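Chitooligosaccharide oxidase (Gibberella zeae, PDB 6Y0R) oxidises the C1 hydroxyl of chitooligosaccharides to the lactone with a bicovalently bound FAD, passing the electrons to molecular oxygen to give hydrogen peroxide. Local coordinates at residues 32-37 against 73-78; 108-113 against 216-221. All blocks are in the same frame, centred on the assembly; numbering follows the deposited sequence.

Contact 1 of 2, residues 32-37 against 73-78; sequences TQAKVP and VSAAVE
Val36 and Ala75 make the tight spot: the CG2 methyl of Val36 presses on Ala75 CB at 3.5 Å, and the same methyl lies 3.9 Å from Ala76 N, against the backbone of helix 70-83. The valine straddles one step of that helix with its two branches. CG1, anti to the backbone N (chi1 178°), reaches along to Ala76 and stops 4.1 Å from Ala76 CB, while CG2, anti to the carbonyl carbon, takes Ala75. The small Ala75 and Ala76 are consistent with the close approach of the loop, the CA atoms of Val36 and Ala76 being 6.5 Å apart. What brings Val36 here is the end of helix 26-33. Lys35, at positive phi (62°), leaves the helical conformation in a Schellman motif; one of its two bonds back into the last turn is Lys35 N to Thr32 O, 2.8 Å, and the chain then runs on toward strand 38-39. Pro37 already pairs through its backbone with Val66. Toward solvent the packing thins out. Ala34 offers a single methyl, its CB 4.0 Å from Ala75 CB, and both residues are partly exposed; the long side chain of Lys35 heads outward, away from the helix. On the buried flank, by contrast, Ala76 also packs on Ile110 of strand 108-111, and Val73 and Val77 turn to strands 182-188 and 218-228.

Contact 2 of 2, residues 108-113 against 216-221; sequences LMIELD and FGVVVE. With FAD (flavin-adenine dinucleotide), chain B.
Apolar packing joins Val218 to Ile110 and Leu112, one methyl for each. Val218 CG2 meets Ile110 CD1 at 4.0 Å, and Val218 CG1 meets Leu112 CD1 at 3.8 Å; in both pairs the side chains run at a slant to each other. Leu112, with CG beside its backbone N (chi1 -61°), also places CD1 a tight 3.2 Å from FAD N6A, one methyl packing on both Val218 and the adenine amino group. Hydrogen bonding belongs to the backbone of Val219, which reads the adenine as a pairing base would: Val219 N donates to FAD N1A (3.0 Å, 160°), and FAD N6A donates to Val219 O (2.9 Å, 167°). The two nearly straight bonds would hold the rotation of the base in this PCMH-type FAD-binding domain. The acids flanking Leu112 in sequence are tied together: Asp113 N donates to the anti lone pair of Glu111 OE2 (3.2 Å); salt bridges join Glu111 to Lys90 and Asp113 to Arg133. The contact spans two sheets: strand 108-111 lies between 63-65 and 87-90, while strand 218-228 belongs to the antiparallel sheet containing 182-188, with Val73 and Val77 of helix 70-83 packing on Val218 and helix 203-212 touching Val219 through Ile209.

Overall arrangement
Helix 70-83 ties the two contacts together, their centres about 12 Å apart. Contact 1 is complete by residue 78, before contact 2 begins at residue 108. On its outer face the helix receives the turn after helix 26-33; on the inner side Val73 CG1 reaches Val220 CG1 at 3.8 Å, and Ala76 O lies 3.3 Å from Leu108 CD2. The layers thus run from the N-terminal turn through the helix to strands 108-111 and 218-228, and on to the adenine end of FAD. Contact 1 is peripheral packing, its centre about 29 Å from the centre of the chain, whereas contact 2 is buried and lines the cofactor pocket.

Contact 1 of 2, residues 32-37 against 73-78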
ATOM      1  N   THR A  32      -0.980 -32.175   3.195  1.00 37.42           N
ATOM      2  CA  THR A  32      -1.928 -33.047   3.950  1.00 42.57           C
ATOM      3  C   THR A  32      -1.121 -33.899   4.952  1.00 40.92           C
ATOM      4  O   THR A  32      -1.426 -33.875   6.185  1.00 38.58           O
ATOM      5  CB  THR A  32      -2.797 -33.834   2.963  1.00 42.29           C
ATOM      6  OG1 THR A  32      -1.925 -34.544   2.093  1.00 57.92           O
ATOM      7  CG2 THR A  32      -3.701 -32.960   2.130  1.00 42.99           C
ATOM      8  N   GLN A  33      -0.049 -34.541   4.488  1.00 41.46           N
ATOM      9  CA  GLN A  33       0.796 -35.413   5.342  1.00 41.57           C
ATOM     10  C   GLN A  33       1.479 -34.583   6.436  1.00 40.75           C
ATOM     11  O   GLN A  33       1.726 -35.126   7.524  1.00 38.06           O
ATOM     12  CB  GLN A  33       1.767 -36.218   4.479  1.00 45.28           C
ATOM     13  CG  GLN A  33       1.051 -37.242   3.599  1.00 54.96           C
ATOM     14  CD  GLN A  33       1.961 -38.299   3.013  1.00 63.05           C
ATOM     15  OE1 GLN A  33       2.772 -38.911   3.713  1.00 69.27           O
ATOM     16  NE2 GLN A  33       1.825 -38.536   1.715  1.00 62.72           N
ATOM     17  N   ALA A  34       1.748 -33.295   6.205  1.00 35.61           N
ATOM     18  CA  ALA A  34       2.359 -32.412   7.229  1.00 33.61           C
ATOM     19  C   ALA A  34       1.285 -31.804   8.141  1.00 31.81           C
ATOM     20  O   ALA A  34       1.681 -30.998   9.021  1.00 36.72           O
ATOM     21  CB  ALA A  34       3.169 -31.334   6.552  1.00 34.59           C
ATOM     22  N   LYS A  35       0.014 -32.177   7.938  1.00 33.59           N
ATOM     23  CA  LYS A  35      -1.156 -31.724   8.736  1.00 36.76           C
ATOM     24  C   LYS A  35      -1.270 -30.207   8.570  1.00 35.17           C
ATOM     25  O   LYS A  35      -1.544 -29.493   9.573  1.00 33.95           O
ATOM     26  CB  LYS A  35      -1.019 -32.108  10.212  1.00 41.20           C
ATOM     27  CG  LYS A  35      -0.774 -33.593  10.470  1.00 46.65           C
ATOM     28  CD  LYS A  35      -0.650 -33.959  11.944  1.00 52.40           C
ATOM     29  CE  LYS A  35      -0.849 -35.446  12.193  1.00 57.18           C
ATOM     30  NZ  LYS A  35      -0.911 -35.776  13.639  1.00 59.27           N
ATOM     31  N   VAL A  36      -1.003 -29.733   7.354  1.00 31.37           N
ATOM     32  CA  VAL A  36      -1.269 -28.315   7.004  1.00 31.33           C
ATOM     33  C   VAL A  36      -2.678 -28.239   6.437  1.00 25.38           C
ATOM     34  O   VAL A  36      -3.003 -28.880   5.432  1.00 26.54           O
ATOM     35  CB  VAL A  36      -0.204 -27.763   6.036  1.00 28.16           C
ATOM     36  CG1 VAL A  36      -0.550 -26.329   5.663  1.00 29.72           C
ATOM     37  CG2 VAL A  36       1.186 -27.825   6.632  1.00 28.34           C
ATOM     38  N   PRO A  37      -3.600 -27.429   7.024  1.00 24.69           N
ATOM     39  CA  PRO A  37      -4.920 -27.289   6.425  1.00 25.89           C
ATOM     40  C   PRO A  37      -4.784 -26.751   4.999  1.00 27.55           C
ATOM     41  O   PRO A  37      -3.947 -25.872   4.775  1.00 28.63           O
ATOM     42  CB  PRO A  37      -5.671 -26.277   7.317  1.00 27.20           C
ATOM     43  CG  PRO A  37      -4.836 -26.170   8.562  1.00 24.98           C
ATOM     44  CD  PRO A  37      -3.418 -26.591   8.212  1.00 25.25           C
ATOM     45  N   VAL A  73       2.679 -22.744   8.978  1.00 24.85           N
ATOM     46  CA  VAL A  73       3.369 -21.899   7.940  1.00 22.49           C
ATOM     47  C   VAL A  73       4.736 -22.546   7.634  1.00 24.61           C
ATOM     48  O   VAL A  73       5.043 -22.726   6.418  1.00 25.12           O
ATOM     49  CB  VAL A  73       3.504 -20.426   8.363  1.00 23.00           C
ATOM     50  CG1 VAL A  73       4.223 -19.599   7.290  1.00 22.49           C
ATOM     51  CG2 VAL A  73       2.158 -19.785   8.662  1.00 22.88           C
ATOM     52  N   SER A  74       5.522 -22.896   8.667  1.00 25.68           N
ATOM     53  CA  SER A  74       6.838 -23.553   8.481  1.00 27.58           C
ATOM     54  C   SER A  74       6.652 -24.807   7.636  1.00 27.04           C
ATOM     55  O   SER A  74       7.407 -24.967   6.667  1.00 25.35           O
ATOM     56  CB  SER A  74       7.528 -23.901   9.769  1.00 29.24           C
ATOM     57  OG  SER A  74       8.059 -22.754  10.362  1.00 33.93           O
ATOM     58  N   ALA A  75       5.726 -25.696   8.004  1.00 25.58           N
ATOM     59  CA  ALA A  75       5.501 -26.965   7.266  1.00 29.20           C
ATOM     60  C   ALA A  75       5.108 -26.666   5.816  1.00 27.54           C
ATOM     61  O   ALA A  75       5.580 -27.346   4.882  1.00 27.08           O
ATOM     62  CB  ALA A  75       4.456 -27.816   7.956  1.00 29.32           C
ATOM     63  N   ALA A  76       4.275 -25.652   5.602  1.00 25.80           N
ATOM     64  CA  ALA A  76       3.803 -25.334   4.248  1.00 22.54           C
ATOM     65  C   ALA A  76       4.994 -24.860   3.406  1.00 20.78           C
ATOM     66  O   ALA A  76       5.109 -25.318   2.253  1.00 22.82           O
ATOM     67  CB  ALA A  76       2.693 -24.314   4.275  1.00 22.88           C
ATOM     68  N   VAL A  77       5.819 -23.984   3.950  1.00 22.40           N
ATOM     69  CA  VAL A  77       7.019 -23.480   3.232  1.00 23.06           C
ATOM     70  C   VAL A  77       7.930 -24.682   2.943  1.00 26.48           C
ATOM     71  O   VAL A  77       8.382 -24.812   1.804  1.00 25.45           O
ATOM     72  CB  VAL A  77       7.730 -22.372   4.005  1.00 24.19           C
ATOM     73  CG1 VAL A  77       9.069 -22.010   3.393  1.00 24.07           C
ATOM     74  CG2 VAL A  77       6.833 -21.134   4.102  1.00 22.64           C
ATOM     75  N   GLU A  78       8.125 -25.569   3.915  1.00 25.34           N
ATOM     76  CA  GLU A  78       9.055 -26.722   3.712  1.00 26.75           C
ATOM     77  C   GLU A  78       8.549 -27.556   2.542  1.00 25.22           C
ATOM     78  O   GLU A  78       9.384 -28.001   1.697  1.00 26.75           O
ATOM     79  CB  GLU A  78       9.201 -27.565   4.982  1.00 30.22           C
ATOM     80  CG  GLU A  78      10.146 -26.935   5.976  1.00 34.98           C
ATOM     81  CD  GLU A  78       9.982 -27.323   7.438  1.00 37.72           C
ATOM     82  OE1 GLU A  78       9.138 -28.198   7.760  1.00 41.13           O
ATOM     83  OE2 GLU A  78      10.665 -26.706   8.247  1.00 43.87           O
TER

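Contact 2 of 2, residues 108-113 against 216-221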
ATOM      1  N   LEU A 108       2.297 -22.234  -4.817  1.00 19.06           N
ATOM      2  CA  LEU A 108       1.762 -22.590  -3.487  1.00 21.51           C
ATOM      3  C   LEU A 108       1.369 -21.260  -2.861  1.00 19.41           C
ATOM      4  O   LEU A 108       2.286 -20.472  -2.578  1.00 21.47           O
ATOM      5  CB  LEU A 108       2.790 -23.333  -2.644  1.00 22.48           C
ATOM      6  CG  LEU A 108       2.443 -23.478  -1.152  1.00 23.78           C
ATOM      7  CD1 LEU A 108       1.081 -24.100  -0.967  1.00 27.58           C
ATOM      8  CD2 LEU A 108       3.511 -24.278  -0.424  1.00 26.68           C
ATOM      9  N   MET A 109       0.072 -21.033  -2.699  1.00 18.76           N
ATOM     10  CA  MET A 109      -0.390 -19.806  -2.009  1.00 19.32           C
ATOM     11  C   MET A 109      -0.669 -20.099  -0.520  1.00 19.85           C
ATOM     12  O   MET A 109      -1.376 -21.100  -0.179  1.00 21.29           O
ATOM     13  CB  MET A 109      -1.601 -19.175  -2.690  1.00 19.49           C
ATOM     14  CG  MET A 109      -1.967 -17.795  -2.095  1.00 20.50           C
ATOM     15  SD  MET A 109      -3.256 -17.011  -3.042  1.00 21.43           S
ATOM     16  CE  MET A 109      -4.655 -18.008  -2.503  1.00 22.13           C
ATOM     17  N   ILE A 110      -0.076 -19.310   0.339  1.00 18.24           N
ATOM     18  CA  ILE A 110      -0.249 -19.448   1.810  1.00 19.49           C
ATOM     19  C   ILE A 110      -1.197 -18.326   2.217  1.00 21.06           C
ATOM     20  O   ILE A 110      -0.757 -17.138   2.267  1.00 21.23           O
ATOM     21  CB  ILE A 110       1.086 -19.488   2.551  1.00 20.55           C
ATOM     22  CG1 ILE A 110       1.981 -20.626   2.002  1.00 22.63           C
ATOM     23  CG2 ILE A 110       0.849 -19.626   4.045  1.00 21.85           C
ATOM     24  CD1 ILE A 110       3.314 -20.746   2.653  1.00 22.25           C
ATOM     25  N   GLU A 111      -2.460 -18.712   2.426  1.00 20.22           N
ATOM     26  CA  GLU A 111      -3.544 -17.803   2.874  1.00 19.78           C
ATOM     27  C   GLU A 111      -3.333 -17.528   4.361  1.00 21.47           C
ATOM     28  O   GLU A 111      -3.306 -18.479   5.159  1.00 23.44           O
ATOM     29  CB  GLU A 111      -4.905 -18.432   2.590  1.00 20.69           C
ATOM     30  CG  GLU A 111      -6.053 -17.632   3.165  1.00 20.43           C
ATOM     31  CD  GLU A 111      -6.201 -16.275   2.476  1.00 24.00           C
ATOM     32  OE1 GLU A 111      -6.289 -16.245   1.208  1.00 26.98           O
ATOM     33  OE2 GLU A 111      -6.124 -15.260   3.199  1.00 23.77           O
ATOM     34  N   LEU A 112      -3.185 -16.276   4.777  1.00 18.91           N
ATOM     35  CA  LEU A 112      -2.876 -15.937   6.198  1.00 18.18           C
ATOM     36  C   LEU A 112      -4.082 -15.308   6.929  1.00 17.00           C
ATOM     37  O   LEU A 112      -3.909 -14.966   8.092  1.00 18.98           O
ATOM     38  CB  LEU A 112      -1.663 -15.004   6.292  1.00 19.53           C
ATOM     39  CG  LEU A 112      -0.365 -15.580   5.728  1.00 20.56           C
ATOM     40  CD1 LEU A 112       0.716 -14.528   5.618  1.00 18.97           C
ATOM     41  CD2 LEU A 112       0.098 -16.761   6.582  1.00 20.57           C
ATOM     42  N   ASP A 113      -5.210 -15.106   6.278  1.00 19.19           N
ATOM     43  CA  ASP A 113      -6.300 -14.287   6.880  1.00 19.35           C
ATOM     44  C   ASP A 113      -7.030 -15.045   8.010  1.00 22.66           C
ATOM     45  O   ASP A 113      -7.866 -14.378   8.655  1.00 20.58           O
ATOM     46  CB  ASP A 113      -7.283 -13.695   5.872  1.00 19.82           C
ATOM     47  CG  ASP A 113      -8.241 -14.626   5.155  1.00 21.61           C
ATOM     48  OD1 ASP A 113      -8.283 -15.840   5.516  1.00 23.25           O
ATOM     49  OD2 ASP A 113      -8.923 -14.150   4.201  1.00 24.75           O
ATOM     50  N   PHE A 216      11.407 -12.532   1.001  1.00 19.35           N
ATOM     51  CA  PHE A 216      12.402 -13.178   1.907  1.00 20.48           C
ATOM     52  C   PHE A 216      11.770 -14.298   2.726  1.00 20.65           C
ATOM     53  O   PHE A 216      12.457 -14.774   3.649  1.00 22.59           O
ATOM     54  CB  PHE A 216      13.086 -12.128   2.776  1.00 19.53           C
ATOM     55  CG  PHE A 216      13.632 -10.962   1.989  1.00 19.81           C
ATOM     56  CD1 PHE A 216      14.709 -11.119   1.132  1.00 20.22           C
ATOM     57  CD2 PHE A 216      13.054  -9.708   2.070  1.00 19.02           C
ATOM     58  CE1 PHE A 216      15.222 -10.054   0.421  1.00 17.96           C
ATOM     59  CE2 PHE A 216      13.567  -8.650   1.353  1.00 17.96           C
ATOM     60  CZ  PHE A 216      14.626  -8.822   0.505  1.00 20.30           C
ATOM     61  N   GLY A 217      10.546 -14.705   2.413  1.00 19.25           N
ATOM     62  CA  GLY A 217       9.820 -15.700   3.219  1.00 20.20           C
ATOM     63  C   GLY A 217       8.466 -15.180   3.653  1.00 20.94           C
ATOM     64  O   GLY A 217       8.033 -14.146   3.158  1.00 19.43           O
ATOM     65  N   VAL A 218       7.799 -15.909   4.542  1.00 20.54           N
ATOM     66  CA  VAL A 218       6.441 -15.533   5.028  1.00 19.60           C
ATOM     67  C   VAL A 218       6.613 -14.779   6.340  1.00 21.14           C
ATOM     68  O   VAL A 218       7.074 -15.342   7.343  1.00 19.89           O
ATOM     69  CB  VAL A 218       5.504 -16.730   5.183  1.00 20.93           C
ATOM     70  CG1 VAL A 218       4.121 -16.228   5.601  1.00 20.31           C
ATOM     71  CG2 VAL A 218       5.396 -17.611   3.950  1.00 20.15           C
ATOM     72  N   VAL A 219       6.204 -13.514   6.374  1.00 18.88           N
ATOM     73  CA  VAL A 219       6.178 -12.754   7.641  1.00 20.16           C
ATOM     74  C   VAL A 219       4.990 -13.314   8.414  1.00 19.86           C
ATOM     75  O   VAL A 219       3.920 -13.481   7.819  1.00 20.24           O
ATOM     76  CB  VAL A 219       6.110 -11.235   7.403  1.00 19.95           C
ATOM     77  CG1 VAL A 219       5.961 -10.479   8.721  1.00 20.61           C
ATOM     78  CG2 VAL A 219       7.360 -10.778   6.651  1.00 20.23           C
ATOM     79  N   VAL A 220       5.180 -13.705   9.678  1.00 19.43           N
ATOM     80  CA  VAL A 220       4.052 -14.314  10.460  1.00 19.42           C
ATOM     81  C   VAL A 220       3.741 -13.459  11.693  1.00 19.13           C
ATOM     82  O   VAL A 220       2.692 -13.725  12.293  1.00 19.67           O
ATOM     83  CB  VAL A 220       4.359 -15.764  10.890  1.00 20.76           C
ATOM     84  CG1 VAL A 220       4.371 -16.683   9.702  1.00 19.41           C
ATOM     85  CG2 VAL A 220       5.671 -15.845  11.644  1.00 20.66           C
ATOM     86  N   GLU A 221       4.576 -12.499  12.029  1.00 19.47           N
ATOM     87  CA  GLU A 221       4.344 -11.498  13.104  1.00 21.33           C
ATOM     88  C   GLU A 221       5.107 -10.218  12.790  1.00 21.74           C
ATOM     89  O   GLU A 221       6.293 -10.242  12.384  1.00 21.05           O
ATOM     90  CB  GLU A 221       4.771 -12.041  14.472  1.00 23.60           C
ATOM     91  CG  GLU A 221       4.224 -11.220  15.634  1.00 27.69           C
ATOM     92  CD  GLU A 221       4.722 -11.671  17.005  1.00 35.35           C
ATOM     93  OE1 GLU A 221       4.005 -12.457  17.643  1.00 40.82           O
ATOM     94  OE2 GLU A 221       5.829 -11.223  17.429  1.00 39.30           O
TER
HETATM   95  PA  FAD B 501      -1.932  -9.180  -0.584  1.00 15.29           P
HETATM   96  O1A FAD B 501      -2.434  -9.262  -1.968  1.00 14.49           O
HETATM   97  O2A FAD B 501      -2.287 -10.225   0.396  1.00 15.95           O
HETATM   98  O5B FAD B 501      -0.345  -9.047  -0.575  1.00 15.10           O
HETATM   99  C5B FAD B 501       0.330  -7.956  -1.201  1.00 15.34           C
HETATM  100  C4B FAD B 501       1.778  -8.337  -1.451  1.00 15.19           C
HETATM  101  O4B FAD B 501       2.443  -8.562  -0.182  1.00 14.90           O
HETATM  102  C3B FAD B 501       2.042  -9.631  -2.247  1.00 15.69           C
HETATM  103  O3B FAD B 501       3.308  -9.568  -2.917  1.00 16.54           O
HETATM  104  C2B FAD B 501       2.102 -10.681  -1.147  1.00 15.29           C
HETATM  105  O2B FAD B 501       2.752 -11.899  -1.521  1.00 16.92           O
HETATM  106  C1B FAD B 501       2.840  -9.924  -0.076  1.00 15.21           C
HETATM  107  N9A FAD B 501       2.574 -10.375   1.281  1.00 16.02           N
HETATM  108  C8A FAD B 501       1.385 -10.255   1.952  1.00 17.98           C
HETATM  109  N7A FAD B 501       1.442 -10.762   3.178  1.00 16.51           N
HETATM  110  C5A FAD B 501       2.741 -11.243   3.296  1.00 16.67           C
HETATM  111  C6A FAD B 501       3.417 -11.896   4.343  1.00 18.16           C
HETATM  112  N6A FAD B 501       2.830 -12.132   5.519  1.00 16.83           N
HETATM  113  N1A FAD B 501       4.708 -12.284   4.141  1.00 17.47           N
HETATM  114  C2A FAD B 501       5.243 -12.038   2.929  1.00 19.80           C
HETATM  115  N3A FAD B 501       4.711 -11.408   1.877  1.00 18.07           N
HETATM  116  C4A FAD B 501       3.440 -11.033   2.120  1.00 17.24           C
HETATM  117  N1  FAD B 501      -2.322   1.556   0.197  1.00 15.81           N
HETATM  118  C2  FAD B 501      -1.890   2.598   0.922  1.00 16.63           C
HETATM  119  O2  FAD B 501      -0.635   2.777   1.127  1.00 15.60           O
HETATM  120  N3  FAD B 501      -2.797   3.454   1.478  1.00 16.96           N
HETATM  121  C4  FAD B 501      -4.169   3.320   1.330  1.00 18.66           C
HETATM  122  O4  FAD B 501      -4.943   4.126   1.874  1.00 19.77           O
HETATM  123  C4X FAD B 501      -4.651   2.222   0.579  1.00 19.26           C
HETATM  124  N5  FAD B 501      -5.967   2.030   0.465  1.00 20.21           N
HETATM  125  C5X FAD B 501      -6.396   0.878  -0.157  1.00 18.99           C
HETATM  126  C6  FAD B 501      -7.790   0.607  -0.227  1.00 18.63           C
HETATM  127  C7  FAD B 501      -8.261  -0.528  -0.864  1.00 17.73           C
HETATM  128  C7M FAD B 501      -9.750  -0.798  -0.960  1.00 18.86           C
HETATM  129  C8  FAD B 501      -7.317  -1.490  -1.413  1.00 16.24           C
HETATM  130  C8M FAD B 501      -7.743  -2.813  -2.017  1.00 17.24           C
HETATM  131  C9  FAD B 501      -5.941  -1.180  -1.371  1.00 18.27           C
HETATM  132  C9A FAD B 501      -5.470  -0.011  -0.758  1.00 17.85           C
HETATM  133  N10 FAD B 501      -4.092   0.259  -0.686  1.00 17.13           N
HETATM  134  C10 FAD B 501      -3.628   1.374   0.021  1.00 17.39           C
HETATM  135  C1' FAD B 501      -3.099  -0.616  -1.316  1.00 16.50           C
HETATM  136  C2' FAD B 501      -2.573  -1.661  -0.329  1.00 16.12           C
HETATM  137  O2' FAD B 501      -1.640  -1.074   0.579  1.00 14.90           O
HETATM  138  C3' FAD B 501      -1.909  -2.754  -1.126  1.00 17.02           C
HETATM  139  O3' FAD B 501      -2.936  -3.304  -1.983  1.00 15.69           O
HETATM  140  C4' FAD B 501      -1.319  -3.809  -0.187  1.00 18.13           C
HETATM  141  O4' FAD B 501      -0.200  -4.485  -0.788  1.00 19.36           O
HETATM  142  C5' FAD B 501      -2.388  -4.799   0.179  1.00 15.21           C
HETATM  143  O5' FAD B 501      -1.932  -5.692   1.213  1.00 15.69           O
HETATM  144  P   FAD B 501      -2.716  -7.058   1.390  1.00 14.90           P
HETATM  145  O1P FAD B 501      -2.096  -7.810   2.508  1.00 15.18           O
HETATM  146  O2P FAD B 501      -4.186  -6.854   1.429  1.00 15.29           O
HETATM  147  O3P FAD B 501      -2.442  -7.747  -0.051  1.00 15.28           O